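Local coordinates for protein L-lysine 6-monooxygenase (Pseudomonas syringae pv. tomato, PDB 5CQF) that probably hydroxylates the side-chain amine of L-lysine as an FAD- and NADPH-dependent monooxygenase of siderophore biosynthesis, at residues 227-240 with 304-316. Sequence-based numbering, arbitrary orientation.
Sequences DPAIEVHSVHRCAG and GRTRLHTYAYSVI
Arg307 reaches across to the turn Asp227-Ile230, just before strand 231-235. Its CB lies 3.7 Å from Ile230 O. CG stays near the same carbonyl oxygen. CD comes 3.1 Å from Pro228 O. The bend at chi3 (-61°) then sets NE and the guanidinium beyond it. Pro228 O sits over one face of the guanidinium, offset toward its rim. NE turns to Asp300, with which it forms a salt bridge, and NH1 bonds to Val224 O in helix 214-226. NH2 ends the path with a 2.7 Å hydrogen bond to Ile230 O, made in the guanidinium plane and on a carbonyl lone pair.

From here strands 231-235 and 308-311 run parallel, with axes 4.8 Å apart. Their backbone bonds alternate from Val232 N with Arg307 O to His236 N with Tyr311 O. On one face, Val232 CG1 packs on Leu308 CD1. On the other, the His233 and His309 rings are turned almost the same way, with planes at 14°, but are displaced so far that they hardly overlap. Tyr311 OH meets His233 ND1 at the ring edge, 2.8 Å away, and the two share a hydrogen bond.

Past the strands, Ser314 N bonds to His236 O and Tyr313 N to Cys238 O. The Tyr313 ring also meets Tyr261 and Trp276 of a neighbouring subunit.

The pair adds strand 308-311, outermost within the chain, to a five-stranded parallel sheet, consistent with the Rossmann-type NADP domain of this family. Chemically, each guanidinium nitrogen of buried Arg307 has an oxygen partner, so one side chain ties the turn to two helices, and Asp300 probably balances its charge.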
loop_
_atom_site.group_PDB
_atom_site.type_symbol
_atom_site.label_atom_id
_atom_site.label_comp_id
_atom_site.label_asym_id
_atom_site.label_seq_id
_atom_site.Cartn_x
_atom_site.Cartn_y
_atom_site.Cartn_z
ATOM N N ASP A 227 26.266 8.963 7.467
ATOM C CA ASP A 227 26.905 9.980 8.284
ATOM C C ASP A 227 25.993 11.191 8.336
ATOM O O ASP A 227 25.670 11.760 7.305
ATOM C CB ASP A 227 28.248 10.347 7.651
ATOM C CG ASP A 227 29.020 11.391 8.441
ATOM O OD1 ASP A 227 28.387 12.174 9.188
ATOM O OD2 ASP A 227 30.273 11.439 8.293
ATOM N N PRO A 228 25.596 11.610 9.536
ATOM C CA PRO A 228 24.568 12.654 9.621
ATOM C C PRO A 228 25.019 14.082 9.281
ATOM O O PRO A 228 24.201 15.009 9.209
ATOM C CB PRO A 228 24.107 12.581 11.098
ATOM C CG PRO A 228 24.773 11.374 11.674
ATOM C CD PRO A 228 26.022 11.166 10.876
ATOM N N ALA A 229 26.307 14.284 9.095
ATOM C CA ALA A 229 26.784 15.618 8.771
ATOM C C ALA A 229 27.079 15.799 7.281
ATOM O O ALA A 229 27.317 16.932 6.835
ATOM C CB ALA A 229 28.018 15.921 9.593
ATOM N N ILE A 230 27.086 14.695 6.520
ATOM C CA ILE A 230 27.308 14.745 5.068
ATOM C C ILE A 230 26.261 15.615 4.375
ATOM O O ILE A 230 25.056 15.535 4.678
ATOM C CB ILE A 230 27.287 13.346 4.457
ATOM C CG1 ILE A 230 28.624 12.678 4.652
ATOM C CG2 ILE A 230 27.007 13.381 2.963
ATOM C CD1 ILE A 230 28.696 11.298 4.026
ATOM N N GLU A 231 26.728 16.441 3.452
ATOM C CA GLU A 231 25.860 17.273 2.618
ATOM C C GLU A 231 26.018 16.868 1.167
ATOM O O GLU A 231 27.121 16.622 0.704
ATOM C CB GLU A 231 26.203 18.753 2.813
ATOM C CG GLU A 231 25.614 19.265 4.111
ATOM C CD GLU A 231 26.204 20.571 4.588
ATOM O OE1 GLU A 231 27.424 20.831 4.353
ATOM O OE2 GLU A 231 25.424 21.318 5.238
ATOM N N VAL A 232 24.913 16.757 0.459
ATOM C CA VAL A 232 24.956 16.231 -0.872
ATOM C C VAL A 232 24.365 17.257 -1.812
ATOM O O VAL A 232 23.285 17.743 -1.568
ATOM C CB VAL A 232 24.169 14.928 -0.974
ATOM C CG1 VAL A 232 24.117 14.472 -2.418
ATOM C CG2 VAL A 232 24.799 13.858 -0.118
ATOM N N HIS A 233 25.084 17.569 -2.884
ATOM C CA HIS A 233 24.579 18.425 -3.957
ATOM C C HIS A 233 24.296 17.572 -5.176
ATOM O O HIS A 233 25.201 16.971 -5.741
ATOM C CB HIS A 233 25.608 19.496 -4.284
ATOM C CG HIS A 233 26.002 20.298 -3.086
ATOM N ND1 HIS A 233 25.383 21.480 -2.749
ATOM C CD2 HIS A 233 26.902 20.051 -2.110
ATOM C CE1 HIS A 233 25.909 21.945 -1.631
ATOM N NE2 HIS A 233 26.828 21.088 -1.219
ATOM N N SER A 234 23.026 17.543 -5.558
ATOM C CA SER A 234 22.489 16.634 -6.515
ATOM C C SER A 234 22.119 17.439 -7.729
ATOM O O SER A 234 21.187 18.247 -7.688
ATOM C CB SER A 234 21.252 15.944 -5.906
ATOM O OG SER A 234 20.603 15.080 -6.818
ATOM N N VAL A 235 22.864 17.213 -8.813
ATOM C CA VAL A 235 22.761 17.992 -10.049
ATOM C C VAL A 235 22.090 17.180 -11.134
ATOM O O VAL A 235 22.479 16.036 -11.384
ATOM C CB VAL A 235 24.142 18.419 -10.549
ATOM C CG1 VAL A 235 24.033 19.111 -11.884
ATOM C CG2 VAL A 235 24.814 19.361 -9.543
ATOM N N HIS A 236 21.085 17.785 -11.772
ATOM C CA HIS A 236 20.256 17.122 -12.783
ATOM C C HIS A 236 20.243 17.908 -14.083
ATOM O O HIS A 236 20.083 19.136 -14.065
ATOM C CB HIS A 236 18.836 17.016 -12.266
ATOM C CG HIS A 236 18.744 16.289 -10.964
ATOM N ND1 HIS A 236 18.692 14.916 -10.885
ATOM C CD2 HIS A 236 18.738 16.741 -9.689
ATOM C CE1 HIS A 236 18.638 14.552 -9.616
ATOM N NE2 HIS A 236 18.678 15.641 -8.872
ATOM N N ARG A 237 20.395 17.207 -15.199
ATOM C CA ARG A 237 20.344 17.839 -16.520
ATOM C C ARG A 237 18.950 18.393 -16.794
ATOM O O ARG A 237 18.803 19.387 -17.487
ATOM C CB ARG A 237 20.716 16.853 -17.632
ATOM C CG ARG A 237 20.843 17.484 -19.025
ATOM C CD ARG A 237 21.359 16.463 -20.050
ATOM N NE ARG A 237 20.451 15.305 -20.122
ATOM C CZ ARG A 237 19.466 15.134 -21.018
ATOM N NH1 ARG A 237 19.233 16.017 -22.000
ATOM N NH2 ARG A 237 18.708 14.048 -20.935
ATOM N N CYS A 238 17.938 17.726 -16.259
ATOM C CA CYS A 238 16.563 18.144 -16.429
ATOM C C CYS A 238 15.955 18.386 -15.031
ATOM O O CYS A 238 16.613 18.986 -14.181
ATOM C CB CYS A 238 15.807 17.098 -17.290
ATOM S SG CYS A 238 16.360 16.991 -19.037
ATOM N N ALA A 239 14.715 17.964 -14.787
ATOM C CA ALA A 239 14.123 18.057 -13.441
ATOM C C ALA A 239 14.731 17.016 -12.530
ATOM O O ALA A 239 15.340 16.025 -12.988
ATOM C CB ALA A 239 12.602 17.888 -13.477
ATOM N N GLY A 240 14.589 17.245 -11.234
ATOM C CA GLY A 240 15.221 16.343 -10.275
ATOM C C GLY A 240 14.530 15.010 -10.095
ATOM O O GLY A 240 13.700 14.585 -10.890
ATOM N N GLY A 304 16.108 20.182 11.716
ATOM C CA GLY A 304 16.716 21.399 11.183
ATOM C C GLY A 304 17.748 21.148 10.107
ATOM O O GLY A 304 18.115 22.065 9.363
ATOM N N ARG A 305 18.246 19.920 10.024
ATOM C CA ARG A 305 19.216 19.579 8.996
ATOM C C ARG A 305 18.549 19.519 7.638
ATOM O O ARG A 305 17.701 18.678 7.415
ATOM C CB ARG A 305 19.867 18.236 9.313
ATOM C CG ARG A 305 20.875 18.331 10.440
ATOM C CD ARG A 305 21.343 16.972 10.919
ATOM N NE ARG A 305 20.236 16.235 11.525
ATOM C CZ ARG A 305 19.830 15.017 11.164
ATOM N NH1 ARG A 305 20.459 14.341 10.201
ATOM N NH2 ARG A 305 18.798 14.460 11.792
ATOM N N THR A 306 18.912 20.419 6.739
ATOM C CA THR A 306 18.533 20.286 5.329
ATOM C C THR A 306 19.815 19.974 4.556
ATOM O O THR A 306 20.641 20.847 4.356
ATOM C CB THR A 306 17.829 21.560 4.811
ATOM O OG1 THR A 306 18.595 22.724 5.174
ATOM C CG2 THR A 306 16.388 21.680 5.413
ATOM N N ARG A 307 19.992 18.709 4.167
ATOM C CA ARG A 307 21.308 18.190 3.759
ATOM C C ARG A 307 21.411 17.690 2.318
ATOM O O ARG A 307 22.480 17.233 1.904
ATOM C CB ARG A 307 21.692 17.025 4.656
ATOM C CG ARG A 307 21.967 17.423 6.075
ATOM C CD ARG A 307 22.646 16.307 6.843
ATOM N NE ARG A 307 21.904 15.035 6.974
ATOM C CZ ARG A 307 22.322 13.844 6.535
ATOM N NH1 ARG A 307 21.601 12.764 6.794
ATOM N NH2 ARG A 307 23.456 13.712 5.846
ATOM N N LEU A 308 20.299 17.742 1.590
ATOM C CA LEU A 308 20.264 17.444 0.184
ATOM C C LEU A 308 19.894 18.720 -0.556
ATOM O O LEU A 308 18.853 19.297 -0.286
ATOM C CB LEU A 308 19.214 16.376 -0.091
ATOM C CG LEU A 308 19.009 16.066 -1.578
ATOM C CD1 LEU A 308 20.277 15.469 -2.176
ATOM C CD2 LEU A 308 17.825 15.133 -1.795
ATOM N N HIS A 309 20.747 19.158 -1.484
ATOM C CA HIS A 309 20.495 20.358 -2.281
ATOM C C HIS A 309 20.326 19.949 -3.739
ATOM O O HIS A 309 21.195 19.264 -4.308
ATOM C CB HIS A 309 21.661 21.311 -2.147
ATOM C CG HIS A 309 22.009 21.626 -0.725
ATOM N ND1 HIS A 309 21.430 22.666 -0.028
ATOM C CD2 HIS A 309 22.849 21.016 0.141
ATOM C CE1 HIS A 309 21.910 22.692 1.199
ATOM N NE2 HIS A 309 22.775 21.703 1.324
ATOM N N THR A 310 19.223 20.374 -4.345
ATOM C CA THR A 310 18.904 19.995 -5.717
ATOM C C THR A 310 19.144 21.146 -6.727
ATOM O O THR A 310 18.770 22.268 -6.460
ATOM C CB THR A 310 17.459 19.504 -5.741
ATOM O OG1 THR A 310 17.404 18.268 -5.022
ATOM C CG2 THR A 310 16.991 19.244 -7.140
ATOM N N TYR A 311 19.776 20.873 -7.866
ATOM C CA TYR A 311 19.955 21.887 -8.919
ATOM C C TYR A 311 19.419 21.291 -10.201
ATOM O O TYR A 311 20.068 20.436 -10.801
ATOM C CB TYR A 311 21.433 22.309 -9.081
ATOM C CG TYR A 311 22.082 22.623 -7.751
ATOM C CD1 TYR A 311 22.450 21.607 -6.893
ATOM C CD2 TYR A 311 22.271 23.936 -7.329
ATOM C CE1 TYR A 311 22.997 21.875 -5.665
ATOM C CE2 TYR A 311 22.848 24.214 -6.093
ATOM C CZ TYR A 311 23.201 23.157 -5.268
ATOM O OH TYR A 311 23.746 23.370 -4.041
ATOM N N ALA A 312 18.223 21.721 -10.610
ATOM C CA ALA A 312 17.644 21.244 -11.860
ATOM C C ALA A 312 18.200 21.990 -13.093
ATOM O O ALA A 312 18.879 22.985 -12.995
ATOM C CB ALA A 312 16.129 21.357 -11.798
ATOM N N TYR A 313 17.944 21.443 -14.267
ATOM C CA TYR A 313 18.253 22.101 -15.536
ATOM C C TYR A 313 19.673 22.578 -15.580
ATOM O O TYR A 313 19.935 23.614 -16.174
ATOM C CB TYR A 313 17.292 23.287 -15.785
ATOM C CG TYR A 313 15.848 22.960 -15.441
ATOM C CD1 TYR A 313 15.213 21.860 -16.010
ATOM C CD2 TYR A 313 15.130 23.743 -14.533
ATOM C CE1 TYR A 313 13.914 21.542 -15.687
ATOM C CE2 TYR A 313 13.827 23.435 -14.206
ATOM C CZ TYR A 313 13.222 22.327 -14.770
ATOM O OH TYR A 313 11.917 22.017 -14.434
ATOM N N SER A 314 20.589 21.798 -15.004
ATOM C CA SER A 314 21.971 22.217 -14.832
ATOM C C SER A 314 23.001 21.275 -15.412
ATOM O O SER A 314 22.806 20.046 -15.427
ATOM C CB SER A 314 22.285 22.410 -13.359
ATOM O OG SER A 314 21.454 23.422 -12.831
ATOM N N VAL A 315 24.114 21.867 -15.870
ATOM C CA VAL A 315 25.274 21.109 -16.256
ATOM C C VAL A 315 26.467 21.635 -15.509
ATOM O O VAL A 315 26.458 22.748 -15.004
ATOM C CB VAL A 315 25.581 21.163 -17.773
ATOM C CG1 VAL A 315 24.482 20.486 -18.580
ATOM C CG2 VAL A 315 25.806 22.588 -18.248
ATOM N N ILE A 316 27.489 20.800 -15.426
ATOM C CA ILE A 316 28.771 21.200 -14.903
ATOM C C ILE A 316 29.535 21.772 -16.082
ATOM O O ILE A 316 29.814 21.069 -17.061
ATOM C CB ILE A 316 29.525 20.006 -14.294
ATOM C CG1 ILE A 316 28.705 19.447 -13.131
ATOM C CG2 ILE A 316 30.926 20.423 -13.853
ATOM C CD1 ILE A 316 29.455 18.491 -12.230
#